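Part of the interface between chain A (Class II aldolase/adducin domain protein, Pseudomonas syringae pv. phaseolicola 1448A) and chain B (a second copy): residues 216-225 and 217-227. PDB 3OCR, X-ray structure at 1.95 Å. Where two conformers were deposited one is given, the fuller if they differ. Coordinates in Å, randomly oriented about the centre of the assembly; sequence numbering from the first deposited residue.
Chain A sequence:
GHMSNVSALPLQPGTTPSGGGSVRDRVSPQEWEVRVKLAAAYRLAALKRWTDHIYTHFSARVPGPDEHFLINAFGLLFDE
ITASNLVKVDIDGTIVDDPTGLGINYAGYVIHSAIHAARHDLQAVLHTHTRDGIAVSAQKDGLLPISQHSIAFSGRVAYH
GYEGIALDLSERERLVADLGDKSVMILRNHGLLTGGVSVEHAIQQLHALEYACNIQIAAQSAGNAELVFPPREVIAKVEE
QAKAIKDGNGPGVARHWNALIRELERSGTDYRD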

ATOM      1  N   GLN A 216     -11.076   1.490   9.566  1.00 18.86           N
ATOM      2  CA  GLN A 216     -12.113   2.592   9.502  1.00 18.86           C
ATOM      3  C   GLN A 216     -12.008   3.415   8.207  1.00 18.86           C
ATOM      4  O   GLN A 216     -13.025   3.808   7.606  1.00 19.14           O
ATOM      5  CB  GLN A 216     -11.935   3.581  10.638  1.00 18.93           C
ATOM      6  CG  GLN A 216     -13.041   4.772  10.560  1.00 19.02           C
ATOM      7  CD  GLN A 216     -13.172   5.517  11.881  1.00 19.39           C
ATOM      8  OE1 GLN A 216     -13.247   4.901  12.945  1.00 21.34           O
ATOM      9  NE2 GLN A 216     -13.190   6.836  11.824  1.00 19.54           N
ATOM     10  N   ILE A 217     -10.770   3.717   7.830  1.00 18.85           N
ATOM     11  CA  ILE A 217     -10.490   4.545   6.667  1.00 18.85           C
ATOM     12  C   ILE A 217     -11.030   3.834   5.405  1.00 18.85           C
ATOM     13  O   ILE A 217     -11.700   4.462   4.591  1.00 18.85           O
ATOM     14  CB  ILE A 217      -8.970   4.865   6.523  1.00 18.84           C
ATOM     15  CG1 ILE A 217      -8.469   5.732   7.690  1.00 19.36           C
ATOM     16  CG2 ILE A 217      -8.657   5.608   5.172  1.00 19.04           C
ATOM     17  CD1 ILE A 217      -9.417   6.893   8.077  1.00 18.91           C
ATOM     18  N   ALA A 218     -10.778   2.525   5.299  1.00 18.92           N
ATOM     19  CA  ALA A 218     -11.373   1.703   4.192  1.00 19.04           C
ATOM     20  C   ALA A 218     -12.906   1.659   4.261  1.00 18.93           C
ATOM     21  O   ALA A 218     -13.609   1.942   3.250  1.00 19.33           O
ATOM     22  CB  ALA A 218     -10.802   0.301   4.214  1.00 19.18           C
ATOM     23  N   ALA A 219     -13.430   1.332   5.447  1.00 18.89           N
ATOM     24  CA  ALA A 219     -14.888   1.142   5.667  1.00 19.15           C
ATOM     25  C   ALA A 219     -15.706   2.331   5.221  1.00 19.20           C
ATOM     26  O   ALA A 219     -16.784   2.194   4.574  1.00 19.77           O
ATOM     27  CB  ALA A 219     -15.173   0.834   7.175  1.00 19.11           C
ATOM     28  N   GLN A 220     -15.185   3.505   5.554  1.00 19.27           N
ATOM     29  CA  GLN A 220     -15.911   4.755   5.342  1.00 19.94           C
ATOM     30  C   GLN A 220     -15.688   5.380   3.931  1.00 19.99           C
ATOM     31  O   GLN A 220     -16.168   6.498   3.653  1.00 20.38           O
ATOM     32  CB  GLN A 220     -15.570   5.743   6.471  1.00 20.45           C
ATOM     33  CG  GLN A 220     -14.244   6.456   6.248  1.00 20.59           C
ATOM     34  CD  GLN A 220     -13.688   7.144   7.508  1.00 22.97           C
ATOM     35  OE1 GLN A 220     -12.474   7.318   7.613  1.00 24.46           O
ATOM     36  NE2 GLN A 220     -14.563   7.552   8.437  1.00 20.23           N
ATOM     37  N   SER A 221     -14.996   4.679   3.035  0.50 19.61           N
ATOM     38  CA  SER A 221     -14.684   5.250   1.703  0.50 19.58           C
ATOM     39  C   SER A 221     -15.889   5.766   0.893  0.50 19.96           C
ATOM     40  O   SER A 221     -15.733   6.645   0.045  0.50 19.91           O
ATOM     41  CB  SER A 221     -13.908   4.259   0.868  0.50 19.67           C
ATOM     42  OG  SER A 221     -12.863   3.747   1.640  0.50 18.91           O
ATOM     43  N   ALA A 222     -17.075   5.213   1.133  1.00 20.47           N
ATOM     44  CA  ALA A 222     -18.296   5.791   0.524  1.00 20.45           C
ATOM     45  C   ALA A 222     -19.073   6.705   1.432  1.00 21.18           C
ATOM     46  O   ALA A 222     -20.206   7.062   1.104  1.00 22.44           O
ATOM     47  CB  ALA A 222     -19.222   4.710  -0.066  1.00 20.49           C
ATOM     48  N   GLY A 223     -18.478   7.140   2.538  1.00 21.84           N
ATOM     49  CA  GLY A 223     -19.202   8.004   3.476  1.00 22.59           C
ATOM     50  C   GLY A 223     -19.635   7.228   4.710  1.00 22.65           C
ATOM     51  O   GLY A 223     -19.897   6.017   4.650  1.00 22.12           O
ATOM     52  N   ASN A 224     -19.709   7.930   5.832  1.00 23.34           N
ATOM     53  CA  ASN A 224     -20.187   7.330   7.082  1.00 24.11           C
ATOM     54  C   ASN A 224     -21.652   6.838   6.979  1.00 25.13           C
ATOM     55  O   ASN A 224     -22.045   5.863   7.632  1.00 25.26           O
ATOM     56  CB  ASN A 224     -19.969   8.323   8.251  1.00 23.74           C
ATOM     57  CG  ASN A 224     -18.512   8.398   8.705  1.00 23.95           C
ATOM     58  OD1 ASN A 224     -17.647   7.666   8.208  1.00 24.11           O
ATOM     59  ND2 ASN A 224     -18.232   9.289   9.679  1.00 25.33           N
ATOM     60  N   ALA A 225     -22.444   7.481   6.120  1.00 26.39           N
ATOM     61  CA  ALA A 225     -23.844   7.084   5.948  1.00 27.63           C
ATOM     62  C   ALA A 225     -24.035   5.668   5.351  1.00 27.88           C
ATOM     63  O   ALA A 225     -25.113   5.120   5.422  1.00 28.04           O
ATOM     64  CB  ALA A 225     -24.604   8.123   5.135  1.00 28.06           C
TER
ATOM     65  N   ILE B 217      -5.505  12.470   2.303  1.00 18.85           N
ATOM     66  CA  ILE B 217      -6.262  11.568   1.449  1.00 18.85           C
ATOM     67  C   ILE B 217      -7.001  10.540   2.336  1.00 18.85           C
ATOM     68  O   ILE B 217      -8.189  10.307   2.137  1.00 18.85           O
ATOM     69  CB  ILE B 217      -5.358  10.854   0.397  1.00 18.84           C
ATOM     70  CG1 ILE B 217      -4.765  11.859  -0.604  1.00 19.36           C
ATOM     71  CG2 ILE B 217      -6.150   9.755  -0.401  1.00 19.04           C
ATOM     72  CD1 ILE B 217      -5.769  12.918  -1.118  1.00 18.91           C
ATOM     73  N   ALA B 218      -6.299   9.992   3.332  1.00 18.92           N
ATOM     74  CA  ALA B 218      -6.949   9.092   4.343  1.00 19.04           C
ATOM     75  C   ALA B 218      -8.023   9.821   5.164  1.00 18.93           C
ATOM     76  O   ALA B 218      -9.186   9.342   5.279  1.00 19.33           O
ATOM     77  CB  ALA B 218      -5.905   8.487   5.257  1.00 19.18           C
ATOM     78  N   ALA B 219      -7.652  10.983   5.712  1.00 18.89           N
ATOM     79  CA  ALA B 219      -8.529  11.769   6.619  1.00 19.15           C
ATOM     80  C   ALA B 219      -9.881  12.065   6.015  1.00 19.20           C
ATOM     81  O   ALA B 219     -10.949  11.954   6.683  1.00 19.77           O
ATOM     82  CB  ALA B 219      -7.825  13.105   7.030  1.00 19.11           C
ATOM     83  N   GLN B 220      -9.839  12.427   4.740  1.00 19.27           N
ATOM     84  CA  GLN B 220     -11.029  12.899   4.036  1.00 19.94           C
ATOM     85  C   GLN B 220     -11.867  11.757   3.384  1.00 19.99           C
ATOM     86  O   GLN B 220     -12.853  12.027   2.668  1.00 20.38           O
ATOM     87  CB  GLN B 220     -10.626  13.975   3.012  1.00 20.45           C
ATOM     88  CG  GLN B 220     -10.077  13.382   1.722  1.00 20.59           C
ATOM     89  CD  GLN B 220      -9.317  14.396   0.846  1.00 22.97           C
ATOM     90  OE1 GLN B 220      -8.445  13.992   0.077  1.00 24.46           O
ATOM     91  NE2 GLN B 220      -9.660  15.688   0.942  1.00 20.23           N
ATOM     92  N   SER B 221     -11.515  10.497   3.634  0.50 19.61           N
ATOM     93  CA  SER B 221     -12.223   9.369   2.983  0.50 19.58           C
ATOM     94  C   SER B 221     -13.755   9.347   3.155  0.50 19.96           C
ATOM     95  O   SER B 221     -14.462   8.784   2.320  0.50 19.91           O
ATOM     96  CB  SER B 221     -11.651   8.047   3.439  0.50 19.67           C
ATOM     97  OG  SER B 221     -10.258   8.109   3.346  0.50 18.91           O
ATOM     98  N   ALA B 222     -14.262   9.933   4.236  1.00 20.47           N
ATOM     99  CA  ALA B 222     -15.728  10.107   4.362  1.00 20.45           C
ATOM    100  C   ALA B 222     -16.230  11.472   3.973  1.00 21.18           C
ATOM    101  O   ALA B 222     -17.390  11.789   4.244  1.00 22.44           O
ATOM    102  CB  ALA B 222     -16.242   9.729   5.765  1.00 20.49           C
ATOM    103  N   GLY B 223     -15.410  12.269   3.295  1.00 21.84           N
ATOM    104  CA  GLY B 223     -15.836  13.621   2.922  1.00 22.59           C
ATOM    105  C   GLY B 223     -15.177  14.665   3.810  1.00 22.65           C
ATOM    106  O   GLY B 223     -14.872  14.410   4.985  1.00 22.12           O
ATOM    107  N   ASN B 224     -14.960  15.844   3.244  1.00 23.34           N
ATOM    108  CA  ASN B 224     -14.403  16.969   4.004  1.00 24.11           C
ATOM    109  C   ASN B 224     -15.319  17.402   5.176  1.00 25.13           C
ATOM    110  O   ASN B 224     -14.844  17.878   6.215  1.00 25.26           O
ATOM    111  CB  ASN B 224     -14.072  18.134   3.039  1.00 23.74           C
ATOM    112  CG  ASN B 224     -12.798  17.895   2.231  1.00 23.95           C
ATOM    113  OD1 ASN B 224     -12.098  16.892   2.419  1.00 24.11           O
ATOM    114  ND2 ASN B 224     -12.477  18.840   1.322  1.00 25.33           N
ATOM    115  N   ALA B 225     -16.627  17.188   5.027  1.00 26.39           N
ATOM    116  CA  ALA B 225     -17.573  17.558   6.083  1.00 27.63           C
ATOM    117  C   ALA B 225     -17.403  16.759   7.398  1.00 27.88           C
ATOM    118  O   ALA B 225     -17.921  17.154   8.420  1.00 28.04           O
ATOM    119  CB  ALA B 225     -19.007  17.474   5.578  1.00 28.06           C
ATOM    120  N   GLU B 226     -16.645  15.659   7.375  1.00 28.00           N
ATOM    121  CA  GLU B 226     -16.403  14.902   8.608  1.00 27.21           C
ATOM    122  C   GLU B 226     -15.169  15.398   9.370  1.00 26.62           C
ATOM    123  O   GLU B 226     -14.880  14.939  10.486  1.00 26.16           O
ATOM    124  CB  GLU B 226     -16.288  13.404   8.305  1.00 28.32           C
ATOM    125  CG  GLU B 226     -17.531  12.822   7.657  1.00 29.96           C
ATOM    126  CD  GLU B 226     -18.691  12.636   8.648  1.00 33.72           C
ATOM    127  OE1 GLU B 226     -18.541  12.983   9.853  1.00 34.89           O
ATOM    128  OE2 GLU B 226     -19.748  12.128   8.223  1.00 36.05           O
ATOM    129  N   LEU B 227     -14.452  16.347   8.771  1.00 25.56           N
ATOM    130  CA  LEU B 227     -13.173  16.773   9.306  1.00 25.12           C
ATOM    131  C   LEU B 227     -13.311  17.742  10.465  1.00 25.03           C
ATOM    132  O   LEU B 227     -14.237  18.565  10.491  1.00 24.83           O
ATOM    133  CB  LEU B 227     -12.306  17.376   8.198  1.00 24.91           C
ATOM    134  CG  LEU B 227     -11.900  16.458   7.051  1.00 23.93           C
ATOM    135  CD1 LEU B 227     -11.203  17.273   5.996  1.00 25.49           C
ATOM    136  CD2 LEU B 227     -10.988  15.356   7.522  1.00 22.89           C
TER
HETATM  137  O   HOH W   1     -14.232   8.522  -0.057  0.25 20.46           O
HETATM  138  O   HOH W   2     -19.641  10.779   5.575  1.00 23.90           O
HETATM  139  O   HOH W   3     -20.062  10.332  11.360  1.00 46.21           O

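No direct hydrogen bond crosses this contact; packing and bridging waters join the stretches, which bury 367 Å² between them. Within each chain, hydrogen bonds hold the serine and the glutamine–asparagine pair in place. In S221(B), chi1 in the m well folds OG back to A218(B) O, 2.5 Å away, where it donates a hydrogen bond. The hydroxyl is thereby satisfied locally, and OG can sit 3.5 Å from the apolar CG2 of I217(A). That same methyl packs 4.0 Å from A218(B) CB, while I217(A) CD1, with chi1 and chi2 both m, lies 3.7 Å from A218(B) O. The branched side chain packs against two small residues, A218(B) and S221(B).

Q220(A), p then t, extends NE2 to donate to N224(A) OD1 at 3.1 Å. This braces the asparagine, whose OD1 comes within 3.5 Å of A222(B) CB, a methyl pointing toward chain A. G223(A), at phi 104° and psi 150°, adopts a backbone that itself calls for glycine, and its CA lies 4.1 Å from A222(B) CB.

Carbonyls meet without bonding: Q220(A) O and S221(B) O, both acceptors, are 3.1 Å apart. Q220(A) O accepts from G223(A) N within its own chain (2.6 Å). A water lies 2.4 Å from both S221(A) O and S221(B) O, placed to donate to either. A separate water donates to A222(B) O (2.8 Å) and E226(B) OE2 (3.0 Å) while accepting from N224(A) N (2.9 Å).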